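Long-range contacts in photosystem II assembly protein Ycf48 (Thermosynechococcus elongatus, PDB 5OJ5), which probably acts early in photosystem II assembly and in the replacement of photodamaged D1, binding the C-terminal extension of the D1 precursor: residues 37-42 with 264-269; 78-83 with 127-132; 187-192 with 227-232. All blocks are in the same frame, centred on the assembly; numbering follows the deposited sequence.

From the N terminus, the chain first runs as an irregular tail through residues 37-42, which meet the inter-blade loop 264-269 much later and so close the long loop of contact 1. Contacts 2 and 3 are both nested inside that loop and follow one another in series: contact 2 closes before contact 3 opens. Contact 2 joins two successive blades of the seven-bladed propeller near their outer edges, contact 3 joins the first strands of two later blades, and contact 1 lays the tail beside another blade. Contacts 1 and 2 lie on opposite sides of the chain's centre, their own centres 40 Å apart; contact 3 is nearer the middle.

Contact 1: residues 37-42 with 264-269; sequences LAIPAL and PLRRNS
Arg266 NH1 donates to the backbone carbonyl Ala38 O at 3.0 Å, the one hydrogen bond between the tail 37-42 and the loop 264-269. It is bent, with an N-H...O angle of 138°. The oxygen sits at the edge of the guanidinium, close to its plane, while the donor is tilted 31° out of the carbonyl plane. Leu37 O lies instead over a face of the same guanidinium, 4.2 Å from Arg266 CZ, so successive carbonyls of the tail meet the group from different directions. Both contacts present negative carbonyl ends to the cation, which probably suits its charge at this exposed position.

The methylene part of the arginine serves a different partner. Arg266 CD packs on Ile39 CG2 at 3.9 Å, the two side chains sliding past each other in opposite directions. Ile39 CG1 takes the crowded position between the backbone N and carbonyl carbon (chi1 66°), and the side chain beyond it reaches deeper into the contact. There Ile39 CD1 touches Leu265 CD2 at 3.8 Å, the side chains crossing at about a right angle, and also comes within 3.5 Å of Pro264 O. Polar grip thus lies at the exposed end and apolar packing at the buried end.

Beneath the contact is the blade that begins with strand 272-277. Ile39 and Leu265 both rest on Gln304 of its outer strand 303-304, and Pro264 and Leu265 pack on Leu293 of strand 292-295. Farther along the tail, Pro40 and Leu42 make backbone hydrogen bonds with Gln304, carrying the segment along this blade edge toward strand 47-51.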
ATOM      1  N   LEU A  37     -30.683   2.713  -7.691  1.00 40.62           N
ATOM      2  CA  LEU A  37     -29.521   1.840  -7.513  1.00 43.42           C
ATOM      3  C   LEU A  37     -28.274   2.546  -6.983  1.00 42.86           C
ATOM      4  O   LEU A  37     -27.292   1.875  -6.647  1.00 43.89           O
ATOM      5  CB  LEU A  37     -29.205   1.058  -8.798  1.00 46.86           C
ATOM      6  CG  LEU A  37     -28.405  -0.258  -8.718  1.00 48.68           C
ATOM      7  CD1 LEU A  37     -29.309  -1.446  -8.359  1.00 48.79           C
ATOM      8  CD2 LEU A  37     -27.679  -0.525 -10.026  1.00 49.02           C
ATOM      9  N   ALA A  38     -28.298   3.874  -6.880  1.00 40.81           N
ATOM     10  CA  ALA A  38     -27.110   4.623  -6.490  1.00 38.43           C
ATOM     11  C   ALA A  38     -27.011   4.772  -4.970  1.00 33.39           C
ATOM     12  O   ALA A  38     -27.938   4.459  -4.216  1.00 32.60           O
ATOM     13  CB  ALA A  38     -27.067   5.984  -7.186  1.00 40.20           C
ATOM     14  N   ILE A  39     -25.836   5.202  -4.521  1.00 28.00           N
ATOM     15  CA  ILE A  39     -25.665   5.635  -3.140  1.00 23.76           C
ATOM     16  C   ILE A  39     -25.527   7.142  -3.149  1.00 21.02           C
ATOM     17  O   ILE A  39     -25.315   7.743  -4.225  1.00 23.94           O
ATOM     18  CB  ILE A  39     -24.472   4.940  -2.476  1.00 22.42           C
ATOM     19  CG1 ILE A  39     -23.136   5.345  -3.114  1.00 20.19           C
ATOM     20  CG2 ILE A  39     -24.666   3.430  -2.527  1.00 25.12           C
ATOM     21  CD1 ILE A  39     -21.978   4.812  -2.343  1.00 19.30           C
ATOM     22  N   PRO A  40     -25.687   7.806  -2.001  1.00 19.59           N
ATOM     23  CA  PRO A  40     -25.603   9.263  -2.003  1.00 18.94           C
ATOM     24  C   PRO A  40     -24.225   9.724  -2.439  1.00 16.95           C
ATOM     25  O   PRO A  40     -23.224   9.033  -2.227  1.00 16.74           O
ATOM     26  CB  PRO A  40     -25.900   9.650  -0.546  1.00 20.97           C
ATOM     27  CG  PRO A  40     -26.600   8.492   0.034  1.00 23.70           C
ATOM     28  CD  PRO A  40     -26.015   7.281  -0.649  1.00 21.65           C
ATOM     29  N   ALA A  41     -24.200  10.901  -3.062  1.00 16.48           N
ATOM     30  CA  ALA A  41     -22.966  11.550  -3.459  1.00 16.12           C
ATOM     31  C   ALA A  41     -22.428  12.372  -2.303  1.00 15.03           C
ATOM     32  O   ALA A  41     -23.168  13.171  -1.717  1.00 16.51           O
ATOM     33  CB  ALA A  41     -23.225  12.477  -4.642  1.00 17.20           C
ATOM     34  N   LEU A  42     -21.130  12.240  -2.053  1.00 14.60           N
ATOM     35  CA  LEU A  42     -20.454  13.043  -1.053  0.57 15.37           C
ATOM     36  C   LEU A  42     -20.609  14.525  -1.363  1.00 14.82           C
ATOM     37  O   LEU A  42     -20.645  14.926  -2.525  1.00 15.48           O
ATOM     38  CB  LEU A  42     -18.967  12.669  -1.096  0.57 18.52           C
ATOM     39  CG  LEU A  42     -18.039  12.864   0.090  0.57 18.86           C
ATOM     40  CD1 LEU A  42     -18.555  12.126   1.307  0.57 20.02           C
ATOM     41  CD2 LEU A  42     -16.643  12.404  -0.317  0.57 18.41           C
ATOM     42  N   PRO A 264     -20.786  -1.722  -0.286  1.00 16.72           N
ATOM     43  CA  PRO A 264     -20.754  -0.248  -0.280  1.00 17.11           C
ATOM     44  C   PRO A 264     -21.423   0.404  -1.484  1.00 18.91           C
ATOM     45  O   PRO A 264     -22.012   1.482  -1.324  1.00 22.26           O
ATOM     46  CB  PRO A 264     -19.246   0.035  -0.228  1.00 16.44           C
ATOM     47  CG  PRO A 264     -18.710  -1.115   0.542  1.00 16.45           C
ATOM     48  CD  PRO A 264     -19.475  -2.304   0.032  1.00 15.68           C
ATOM     49  N   LEU A 265     -21.350  -0.205  -2.675  1.00 19.78           N
ATOM     50  CA  LEU A 265     -21.995   0.309  -3.885  1.00 21.99           C
ATOM     51  C   LEU A 265     -23.250  -0.465  -4.249  1.00 23.46           C
ATOM     52  O   LEU A 265     -23.747  -0.332  -5.375  1.00 27.60           O
ATOM     53  CB  LEU A 265     -21.039   0.300  -5.076  1.00 23.70           C
ATOM     54  CG  LEU A 265     -20.243   1.568  -5.282  1.00 27.09           C
ATOM     55  CD1 LEU A 265     -19.326   1.451  -6.464  1.00 28.46           C
ATOM     56  CD2 LEU A 265     -21.154   2.757  -5.455  1.00 27.62           C
ATOM     57  N   ARG A 266     -23.794  -1.237  -3.322  1.00 23.93           N
ATOM     58  CA  ARG A 266     -25.051  -1.946  -3.570  1.00 27.62           C
ATOM     59  C   ARG A 266     -25.034  -2.786  -4.860  1.00 33.78           C
ATOM     60  O   ARG A 266     -26.065  -2.963  -5.515  1.00 35.71           O
ATOM     61  CB  ARG A 266     -26.239  -0.973  -3.592  1.00 29.76           C
ATOM     62  CG  ARG A 266     -26.385  -0.139  -2.331  1.00 32.98           C
ATOM     63  CD  ARG A 266     -27.555   0.829  -2.462  1.00 40.30           C
ATOM     64  NE  ARG A 266     -28.796   0.165  -2.868  1.00 45.57           N
ATOM     65  CZ  ARG A 266     -29.815   0.770  -3.481  1.00 48.36           C
ATOM     66  NH1 ARG A 266     -29.753   2.065  -3.782  1.00 48.43           N
ATOM     67  NH2 ARG A 266     -30.903   0.079  -3.804  1.00 49.51           N
ATOM     68  N   ARG A 267     -23.876  -3.288  -5.277  1.00 37.47           N
ATOM     69  CA  ARG A 267     -23.816  -4.050  -6.520  1.00 41.83           C
ATOM     70  C   ARG A 267     -22.516  -4.839  -6.550  1.00 42.00           C
ATOM     71  O   ARG A 267     -21.611  -4.605  -5.748  1.00 40.09           O
ATOM     72  CB  ARG A 267     -23.978  -3.163  -7.767  1.00 45.55           C
ATOM     73  CG  ARG A 267     -22.843  -2.178  -8.020  1.00 47.96           C
ATOM     74  CD  ARG A 267     -23.367  -0.948  -8.768  1.00 49.10           C
ATOM     75  NE  ARG A 267     -22.342   0.077  -8.945  1.00 50.39           N
ATOM     76  CZ  ARG A 267     -21.763   0.366 -10.110  1.00 51.23           C
ATOM     77  NH1 ARG A 267     -20.838   1.317 -10.180  1.00 51.19           N
ATOM     78  NH2 ARG A 267     -22.108  -0.297 -11.208  1.00 51.43           N
ATOM     79  N   ASN A 268     -22.444  -5.784  -7.489  1.00 43.15           N
ATOM     80  CA  ASN A 268     -21.321  -6.705  -7.615  1.00 43.80           C
ATOM     81  C   ASN A 268     -20.387  -6.356  -8.764  1.00 42.27           C
ATOM     82  O   ASN A 268     -19.343  -6.999  -8.905  1.00 42.31           O
ATOM     83  CB  ASN A 268     -21.835  -8.137  -7.838  1.00 45.99           C
ATOM     84  CG  ASN A 268     -22.768  -8.602  -6.741  1.00 47.82           C
ATOM     85  OD1 ASN A 268     -22.337  -8.895  -5.625  1.00 48.88           O
ATOM     86  ND2 ASN A 268     -24.056  -8.686  -7.055  1.00 47.79           N
ATOM     87  N   SER A 269     -20.744  -5.379  -9.598  1.00 40.76           N
ATOM     88  CA  SER A 269     -20.011  -5.155 -10.836  1.00 38.71           C
ATOM     89  C   SER A 269     -18.674  -4.465 -10.627  1.00 34.44           C
ATOM     90  O   SER A 269     -17.783  -4.605 -11.476  1.00 36.47           O
ATOM     91  CB  SER A 269     -20.863  -4.352 -11.827  1.00 40.49           C
ATOM     92  OG  SER A 269     -21.637  -3.367 -11.149  1.00 42.99           O
TER

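Contact 2: residues 78-83 with 127-132; sequences LMETRD and GGQSWS
Glu80 OE2 accepts a hydrogen bond from Gln129 NE2 at 2.8 Å, on the syn side of the carboxylate, 21° out of its plane. The side chains cross at about a right angle; the glutamate extends straight, whereas the glutamine bends at chi2 (-48°). The other N-H of Gln129 NE2 turns back to Gly127 O at 3.3 Å, which fixes the rotation of the group. His68 NE2 also bonds Glu80 OE2, and Arg91 forms a salt bridge with OE1, so this buried carboxylate is held from several sides.

Segment 127-132 belongs to an Asp box, the turn of BNR-type propeller blades, in which Ser130 OG bonds Asp126; the preceding blade supplies strand 77-81. Leu78 CD2 comes within 4.1 Å of Trp131 NE1, the side chains crossing obliquely, and within 127-132 Gly128 CA packs 3.2 Å above the Trp131 ring plane, toward its rim. Trp131 also meets Trp70 edge-to-face, and the bound peptide hydrogen-bonds to its backbone.

Toward solvent the fit is looser. A water donates to both Glu80 OE1 and Gln129 OE1. The exposed Arg82 meets Gln129 tip to tip, Arg82 NH2 lying 3.1 Å from Gln129 OE1 and 3.4 Å from Glu80 OE2, the latter a salt bridge of charge alone.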
ATOM      1  N   LEU A  78      11.400   6.617 -10.104  1.00 11.14           N
ATOM      2  CA  LEU A  78      11.733   7.229  -8.830  1.00  9.69           C
ATOM      3  C   LEU A  78      11.466   8.714  -8.992  1.00  9.90           C
ATOM      4  O   LEU A  78      11.985   9.331  -9.942  1.00 12.40           O
ATOM      5  CB  LEU A  78      13.214   6.995  -8.588  1.00 13.07           C
ATOM      6  CG  LEU A  78      13.806   7.513  -7.299  1.00 13.86           C
ATOM      7  CD1 LEU A  78      13.133   6.899  -6.056  1.00 14.11           C
ATOM      8  CD2 LEU A  78      15.312   7.267  -7.214  1.00 16.32           C
ATOM      9  N   MET A  79      10.663   9.326  -8.106  1.00  9.82           N
ATOM     10  CA  MET A  79      10.451  10.772  -8.167  1.00 10.30           C
ATOM     11  C   MET A  79      10.479  11.360  -6.778  1.00  9.58           C
ATOM     12  O   MET A  79      10.121  10.691  -5.790  1.00 10.11           O
ATOM     13  CB  MET A  79       9.137  11.156  -8.832  1.00 10.46           C
ATOM     14  CG  MET A  79       8.937  10.534 -10.195  1.00 11.35           C
ATOM     15  SD  MET A  79       7.608  11.385 -11.064  1.00 14.14           S
ATOM     16  CE  MET A  79       7.534  10.455 -12.567  1.00 15.29           C
ATOM     17  N   GLU A  80      10.871  12.627  -6.702  1.00  9.95           N
ATOM     18  CA  GLU A  80      11.058  13.339  -5.451  1.00 10.57           C
ATOM     19  C   GLU A  80      10.153  14.566  -5.437  1.00 10.34           C
ATOM     20  O   GLU A  80      10.060  15.285  -6.433  1.00 11.16           O
ATOM     21  CB  GLU A  80      12.525  13.797  -5.355  1.00 10.78           C
ATOM     22  CG  GLU A  80      12.911  14.513  -4.082  1.00 11.86           C
ATOM     23  CD  GLU A  80      14.380  14.871  -4.030  1.00 13.03           C
ATOM     24  OE1 GLU A  80      15.035  14.922  -5.091  1.00 13.92           O
ATOM     25  OE2 GLU A  80      14.890  15.103  -2.899  1.00 14.19           O
ATOM     26  N   THR A  81       9.544  14.857  -4.278  1.00 10.70           N
ATOM     27  CA  THR A  81       8.820  16.110  -4.054  1.00 11.03           C
ATOM     28  C   THR A  81       9.472  16.855  -2.901  1.00 11.20           C
ATOM     29  O   THR A  81       9.962  16.241  -1.936  1.00 11.28           O
ATOM     30  CB  THR A  81       7.320  15.836  -3.739  1.00 11.18           C
ATOM     31  OG1 THR A  81       6.647  17.098  -3.673  1.00 11.53           O
ATOM     32  CG2 THR A  81       7.085  15.102  -2.431  1.00 11.44           C
ATOM     33  N   ARG A  82       9.391  18.189  -2.973  1.00 12.00           N
ATOM     34  CA  ARG A  82       9.781  19.063  -1.885  1.00 12.78           C
ATOM     35  C   ARG A  82       8.647  19.950  -1.425  1.00 13.26           C
ATOM     36  O   ARG A  82       8.856  20.773  -0.516  1.00 14.84           O
ATOM     37  CB  ARG A  82      10.960  19.942  -2.317  1.00 15.81           C
ATOM     38  CG  ARG A  82      12.111  19.195  -2.771  1.00 20.16           C
ATOM     39  CD  ARG A  82      12.989  18.912  -1.692  1.00 25.51           C
ATOM     40  NE  ARG A  82      14.249  18.469  -2.284  1.00 27.57           N
ATOM     41  CZ  ARG A  82      15.366  18.408  -1.609  1.00 25.15           C
ATOM     42  NH1 ARG A  82      15.327  18.777  -0.348  1.00 27.14           N
ATOM     43  NH2 ARG A  82      16.477  17.970  -2.182  1.00 26.73           N
ATOM     44  N   ASP A  83       7.457  19.806  -1.996  1.00 13.36           N
ATOM     45  CA  ASP A  83       6.327  20.669  -1.683  1.00 13.97           C
ATOM     46  C   ASP A  83       5.117  19.871  -1.215  1.00 13.92           C
ATOM     47  O   ASP A  83       3.966  20.272  -1.423  1.00 15.97           O
ATOM     48  CB  ASP A  83       6.012  21.599  -2.858  1.00 15.56           C
ATOM     49  CG  ASP A  83       5.576  20.872  -4.102  1.00 15.44           C
ATOM     50  OD1 ASP A  83       5.365  19.630  -4.087  1.00 14.64           O
ATOM     51  OD2 ASP A  83       5.420  21.548  -5.149  1.00 18.20           O
ATOM     52  N   GLY A 127      18.212  11.492   2.918  1.00 11.83           N
ATOM     53  CA  GLY A 127      16.969  11.938   2.337  1.00 11.65           C
ATOM     54  C   GLY A 127      16.891  11.707   0.848  1.00 11.66           C
ATOM     55  O   GLY A 127      16.115  12.389   0.160  1.00 12.80           O
ATOM     56  N   GLY A 128      17.667  10.756   0.321  1.00 11.04           N
ATOM     57  CA  GLY A 128      17.635  10.458  -1.077  1.00 10.95           C
ATOM     58  C   GLY A 128      18.482  11.367  -1.945  1.00 12.49           C
ATOM     59  O   GLY A 128      18.391  11.288  -3.171  1.00 12.79           O
ATOM     60  N   GLN A 129      19.351  12.182  -1.341  1.00 12.85           N
ATOM     61  CA  GLN A 129      20.281  12.953  -2.164  1.00 14.70           C
ATOM     62  C   GLN A 129      21.382  12.066  -2.727  1.00 15.44           C
ATOM     63  O   GLN A 129      21.907  12.364  -3.814  1.00 17.46           O
ATOM     64  CB  GLN A 129      20.843  14.131  -1.372  1.00 15.95           C
ATOM     65  CG  GLN A 129      19.707  14.979  -0.783  1.00 16.96           C
ATOM     66  CD  GLN A 129      18.617  15.312  -1.819  1.00 16.83           C
ATOM     67  OE1 GLN A 129      18.855  16.057  -2.764  1.00 18.94           O
ATOM     68  NE2 GLN A 129      17.397  14.789  -1.640  1.00 15.94           N
ATOM     69  N   SER A 130      21.712  10.970  -2.045  1.00 14.49           N
ATOM     70  CA  SER A 130      22.597   9.963  -2.593  1.00 15.63           C
ATOM     71  C   SER A 130      22.008   8.616  -2.227  1.00 13.90           C
ATOM     72  O   SER A 130      21.568   8.394  -1.086  1.00 15.13           O
ATOM     73  CB  SER A 130      24.006  10.074  -2.100  1.00 18.94           C
ATOM     74  OG  SER A 130      24.031  10.039  -0.731  1.00 22.59           O
ATOM     75  N   TRP A 131      21.994   7.732  -3.200  1.00 13.55           N
ATOM     76  CA  TRP A 131      21.505   6.382  -3.025  1.00 13.18           C
ATOM     77  C   TRP A 131      22.643   5.416  -3.324  1.00 13.46           C
ATOM     78  O   TRP A 131      23.424   5.640  -4.256  1.00 15.78           O
ATOM     79  CB  TRP A 131      20.361   6.095  -4.021  1.00 13.53           C
ATOM     80  CG  TRP A 131      19.070   6.843  -3.785  1.00 12.53           C
ATOM     81  CD1 TRP A 131      18.708   8.049  -4.298  1.00 13.55           C
ATOM     82  CD2 TRP A 131      18.006   6.427  -2.936  1.00 11.54           C
ATOM     83  NE1 TRP A 131      17.458   8.391  -3.854  1.00 12.37           N
ATOM     84  CE2 TRP A 131      17.007   7.414  -3.005  1.00 12.04           C
ATOM     85  CE3 TRP A 131      17.812   5.305  -2.129  1.00 11.72           C
ATOM     86  CZ2 TRP A 131      15.805   7.315  -2.317  1.00 12.58           C
ATOM     87  CZ3 TRP A 131      16.597   5.202  -1.432  1.00 12.19           C
ATOM     88  CH2 TRP A 131      15.622   6.205  -1.522  1.00 12.31           C
ATOM     89  N   SER A 132      22.673   4.319  -2.583  1.00 13.15           N
ATOM     90  CA  SER A 132      23.585   3.224  -2.819  1.00 13.47           C
ATOM     91  C   SER A 132      22.785   1.949  -2.980  1.00 12.54           C
ATOM     92  O   SER A 132      21.706   1.779  -2.392  1.00 14.92           O
ATOM     93  CB  SER A 132      24.562   3.074  -1.671  1.00 16.85           C
ATOM     94  OG  SER A 132      25.307   4.270  -1.527  1.00 21.24           O
TER
HETATM   95  O   HOH W   1      17.426  16.006  -5.055  1.00 29.45           O

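Contact 3: residues 187-192 with 227-232; sequences NLNRSP and LHNMGF
Strands 187-190 and 227-232 run parallel, their axes 4° apart in direction and 6.3 Å apart at closest approach, with Asn189 abreast of Gly231. Each is the first strand of its blade in the seven-bladed beta-propeller, so the contact is a seam between neighbouring blades, and asparagine side chains link it.

Asn187 ND2 donates to His228 O at 2.8 Å, and two residues on Asn189 ND2 donates to Met230 O at the same 2.8 Å. Both bonds are nearly straight, with N-H...O angles of 168°. In each case the oxygen lies close to the plane of the amide, whereas the donor sits tilted out of the carbonyl plane. A water accepts from each ND2 as well: the one on Asn189 also accepts from Asn229 ND2, 2.9 Å away.

Between the two bonds stands Asn229. Its amide stacks on that of Asn187, the planes 18° apart, with Asn187 ND2 3.3 Å from Asn229 CG. Asn229 OD1 takes a weak hydrogen bond from the following backbone N, of Met230, while ND2 reaches Leu273 O of strand 272-277 and so extends the chain of asparagine links to the next blade. His228 and Asn229 form a classic beta bulge opposite Ile241 in strand 238-242.

At the far end the polar pattern gives way to an aromatic one. Phe232, packed against Leu238 of its own blade and Val197 of the other, brings CE2 at the ring edge to 3.6 Å from Asn189 O. Ser191 turns its hydroxyl to Glu195, and its CB makes a CH-pi contact, lying 3.4 Å above the plane of the Phe232 ring, over its centre.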
ATOM      1  N   ASN A 187      -1.660  -9.840  -1.677  1.00  9.47           N
ATOM      2  CA  ASN A 187      -1.615  -8.531  -1.041  1.00  9.25           C
ATOM      3  C   ASN A 187      -0.991  -8.743   0.324  1.00  9.24           C
ATOM      4  O   ASN A 187      -1.039  -9.851   0.872  1.00  9.22           O
ATOM      5  CB  ASN A 187      -3.007  -7.869  -0.950  1.00  9.57           C
ATOM      6  CG  ASN A 187      -3.280  -6.919  -2.091  1.00 10.97           C
ATOM      7  OD1 ASN A 187      -2.442  -6.079  -2.413  1.00 13.12           O
ATOM      8  ND2 ASN A 187      -4.466  -7.001  -2.682  1.00 11.47           N
ATOM      9  N   LEU A 188      -0.421  -7.664   0.865  1.00  9.35           N
ATOM     10  CA  LEU A 188       0.303  -7.674   2.124  1.00  9.23           C
ATOM     11  C   LEU A 188       0.121  -6.319   2.776  1.00  9.99           C
ATOM     12  O   LEU A 188       0.333  -5.299   2.121  1.00 11.97           O
ATOM     13  CB  LEU A 188       1.795  -7.917   1.832  1.00 11.26           C
ATOM     14  CG  LEU A 188       2.753  -7.844   3.006  1.00 10.62           C
ATOM     15  CD1 LEU A 188       2.492  -8.926   4.035  1.00 11.07           C
ATOM     16  CD2 LEU A 188       4.199  -7.916   2.515  1.00 12.55           C
ATOM     17  N   ASN A 189      -0.224  -6.295   4.057  1.00  9.75           N
ATOM     18  CA  ASN A 189      -0.337  -5.027   4.793  1.00 10.03           C
ATOM     19  C   ASN A 189       0.237  -5.202   6.182  1.00 10.49           C
ATOM     20  O   ASN A 189       0.277  -6.310   6.734  1.00 10.18           O
ATOM     21  CB  ASN A 189      -1.784  -4.518   4.838  1.00 11.51           C
ATOM     22  CG  ASN A 189      -2.115  -3.679   3.633  1.00 13.17           C
ATOM     23  OD1 ASN A 189      -1.404  -2.709   3.356  1.00 15.51           O
ATOM     24  ND2 ASN A 189      -3.135  -4.048   2.885  1.00 16.18           N
ATOM     25  N   ARG A 190       0.654  -4.088   6.769  1.00 12.88           N
ATOM     26  CA  ARG A 190       1.346  -4.024   8.047  1.00 12.74           C
ATOM     27  C   ARG A 190       0.544  -3.216   9.065  1.00 13.11           C
ATOM     28  O   ARG A 190      -0.105  -2.224   8.703  1.00 16.26           O
ATOM     29  CB  ARG A 190       2.717  -3.350   7.829  1.00 14.74           C
ATOM     30  CG  ARG A 190       3.619  -3.435   9.041  1.00 15.01           C
ATOM     31  CD  ARG A 190       4.930  -2.713   8.755  1.00 18.05           C
ATOM     32  NE  ARG A 190       5.979  -3.011   9.722  1.00 19.68           N
ATOM     33  CZ  ARG A 190       6.186  -2.329  10.849  1.00 20.45           C
ATOM     34  NH1 ARG A 190       5.398  -1.309  11.185  1.00 21.69           N
ATOM     35  NH2 ARG A 190       7.174  -2.706  11.653  1.00 23.03           N
ATOM     36  N   SER A 191       0.585  -3.623  10.327  1.00 11.41           N
ATOM     37  CA  SER A 191      -0.068  -2.875  11.401  1.00 12.21           C
ATOM     38  C   SER A 191       0.953  -1.938  12.077  1.00 12.54           C
ATOM     39  O   SER A 191       2.167  -2.098  11.956  1.00 13.62           O
ATOM     40  CB  SER A 191      -0.668  -3.817  12.417  1.00 11.90           C
ATOM     41  OG  SER A 191       0.316  -4.182  13.362  1.00 11.86           O
ATOM     42  N   PRO A 192       0.485  -1.026  12.932  1.00 12.58           N
ATOM     43  CA  PRO A 192       1.405  -0.129  13.672  1.00 14.07           C
ATOM     44  C   PRO A 192       2.348  -0.855  14.581  1.00 15.38           C
ATOM     45  O   PRO A 192       3.428  -0.331  14.882  1.00 18.16           O
ATOM     46  CB  PRO A 192       0.466   0.783  14.473  1.00 16.38           C
ATOM     47  CG  PRO A 192      -0.753   0.856  13.637  1.00 16.88           C
ATOM     48  CD  PRO A 192      -0.903  -0.572  12.994  1.00 14.27           C
ATOM     49  N   LEU A 227     -10.957 -13.761  -1.319  1.00 11.73           N
ATOM     50  CA  LEU A 227     -10.348 -12.561  -0.773  1.00 11.44           C
ATOM     51  C   LEU A 227      -9.524 -11.854  -1.825  1.00 11.09           C
ATOM     52  O   LEU A 227      -8.856 -12.476  -2.659  1.00 13.03           O
ATOM     53  CB  LEU A 227      -9.407 -12.971   0.356  1.00 11.49           C
ATOM     54  CG  LEU A 227     -10.059 -13.448   1.625  1.00 12.63           C
ATOM     55  CD1 LEU A 227      -9.091 -14.192   2.473  1.00 13.83           C
ATOM     56  CD2 LEU A 227     -10.606 -12.199   2.405  1.00 16.86           C
ATOM     57  N   HIS A 228      -9.563 -10.533  -1.782  1.00 11.78           N
ATOM     58  CA  HIS A 228      -8.710  -9.716  -2.616  0.59 11.66           C
ATOM     59  C   HIS A 228      -7.642  -8.957  -1.845  1.00 10.24           C
ATOM     60  O   HIS A 228      -6.472  -8.961  -2.217  1.00 11.94           O
ATOM     61  CB  HIS A 228      -9.476  -8.684  -3.426  0.59 13.32           C
ATOM     62  CG  HIS A 228      -8.549  -7.945  -4.309  0.59 15.04           C
ATOM     63  ND1 HIS A 228      -7.787  -8.602  -5.254  0.59 18.52           N
ATOM     64  CD2 HIS A 228      -8.090  -6.671  -4.268  0.59 15.56           C
ATOM     65  CE1 HIS A 228      -6.968  -7.745  -5.828  0.59 18.24           C
ATOM     66  NE2 HIS A 228      -7.136  -6.567  -5.255  0.59 16.73           N
ATOM     67  N   ASN A 229      -8.021  -8.291  -0.752  1.00  9.88           N
ATOM     68  CA  ASN A 229      -7.098  -7.476   0.032  1.00 10.11           C
ATOM     69  C   ASN A 229      -7.552  -7.484   1.479  1.00  9.47           C
ATOM     70  O   ASN A 229      -8.733  -7.692   1.755  1.00 10.12           O
ATOM     71  CB  ASN A 229      -6.996  -6.042  -0.530  1.00 10.05           C
ATOM     72  CG  ASN A 229      -5.739  -5.300  -0.110  1.00  9.67           C
ATOM     73  OD1 ASN A 229      -4.905  -5.815   0.654  1.00  9.84           O
ATOM     74  ND2 ASN A 229      -5.585  -4.078  -0.618  1.00 10.86           N
ATOM     75  N   MET A 230      -6.592  -7.277   2.378  1.00  9.45           N
ATOM     76  CA  MET A 230      -6.879  -7.209   3.810  1.00  9.81           C
ATOM     77  C   MET A 230      -5.897  -6.252   4.442  1.00  9.50           C
ATOM     78  O   MET A 230      -4.751  -6.126   3.973  1.00 10.17           O
ATOM     79  CB  MET A 230      -6.730  -8.546   4.517  1.00  9.85           C
ATOM     80  CG  MET A 230      -7.758  -9.557   4.058  1.00 10.65           C
ATOM     81  SD  MET A 230      -7.609 -11.160   4.885  1.00 11.28           S
ATOM     82  CE  MET A 230      -8.178 -10.704   6.505  1.00 13.28           C
ATOM     83  N   GLY A 231      -6.304  -5.634   5.556  1.00  9.24           N
ATOM     84  CA  GLY A 231      -5.441  -4.751   6.315  1.00  9.50           C
ATOM     85  C   GLY A 231      -5.971  -4.520   7.686  1.00  9.39           C
ATOM     86  O   GLY A 231      -6.879  -5.224   8.139  1.00 10.08           O
ATOM     87  N   PHE A 232      -5.388  -3.534   8.359  1.00  9.86           N
ATOM     88  CA  PHE A 232      -5.701  -3.243   9.748  1.00 10.36           C
ATOM     89  C   PHE A 232      -6.466  -1.948   9.873  1.00 11.20           C
ATOM     90  O   PHE A 232      -6.229  -1.010   9.113  1.00 13.51           O
ATOM     91  CB  PHE A 232      -4.401  -3.156  10.558  1.00 11.10           C
ATOM     92  CG  PHE A 232      -3.627  -4.441  10.549  1.00 11.23           C
ATOM     93  CD1 PHE A 232      -3.868  -5.396  11.511  1.00 12.65           C
ATOM     94  CD2 PHE A 232      -2.662  -4.700   9.563  1.00 12.39           C
ATOM     95  CE1 PHE A 232      -3.171  -6.604  11.497  1.00 14.32           C
ATOM     96  CE2 PHE A 232      -1.969  -5.915   9.557  1.00 13.27           C
ATOM     97  CZ  PHE A 232      -2.218  -6.835  10.520  1.00 14.43           C
TER
HETATM   98  O   HOH W   2      -5.645  -4.698  -4.325  1.00 18.75           O
HETATM   99  O   HOH W   3      -3.415  -2.408   0.272  1.00 21.44           O
HETATM  100  O   HOH W   4      -3.004  -2.321   7.175  1.00 21.30           O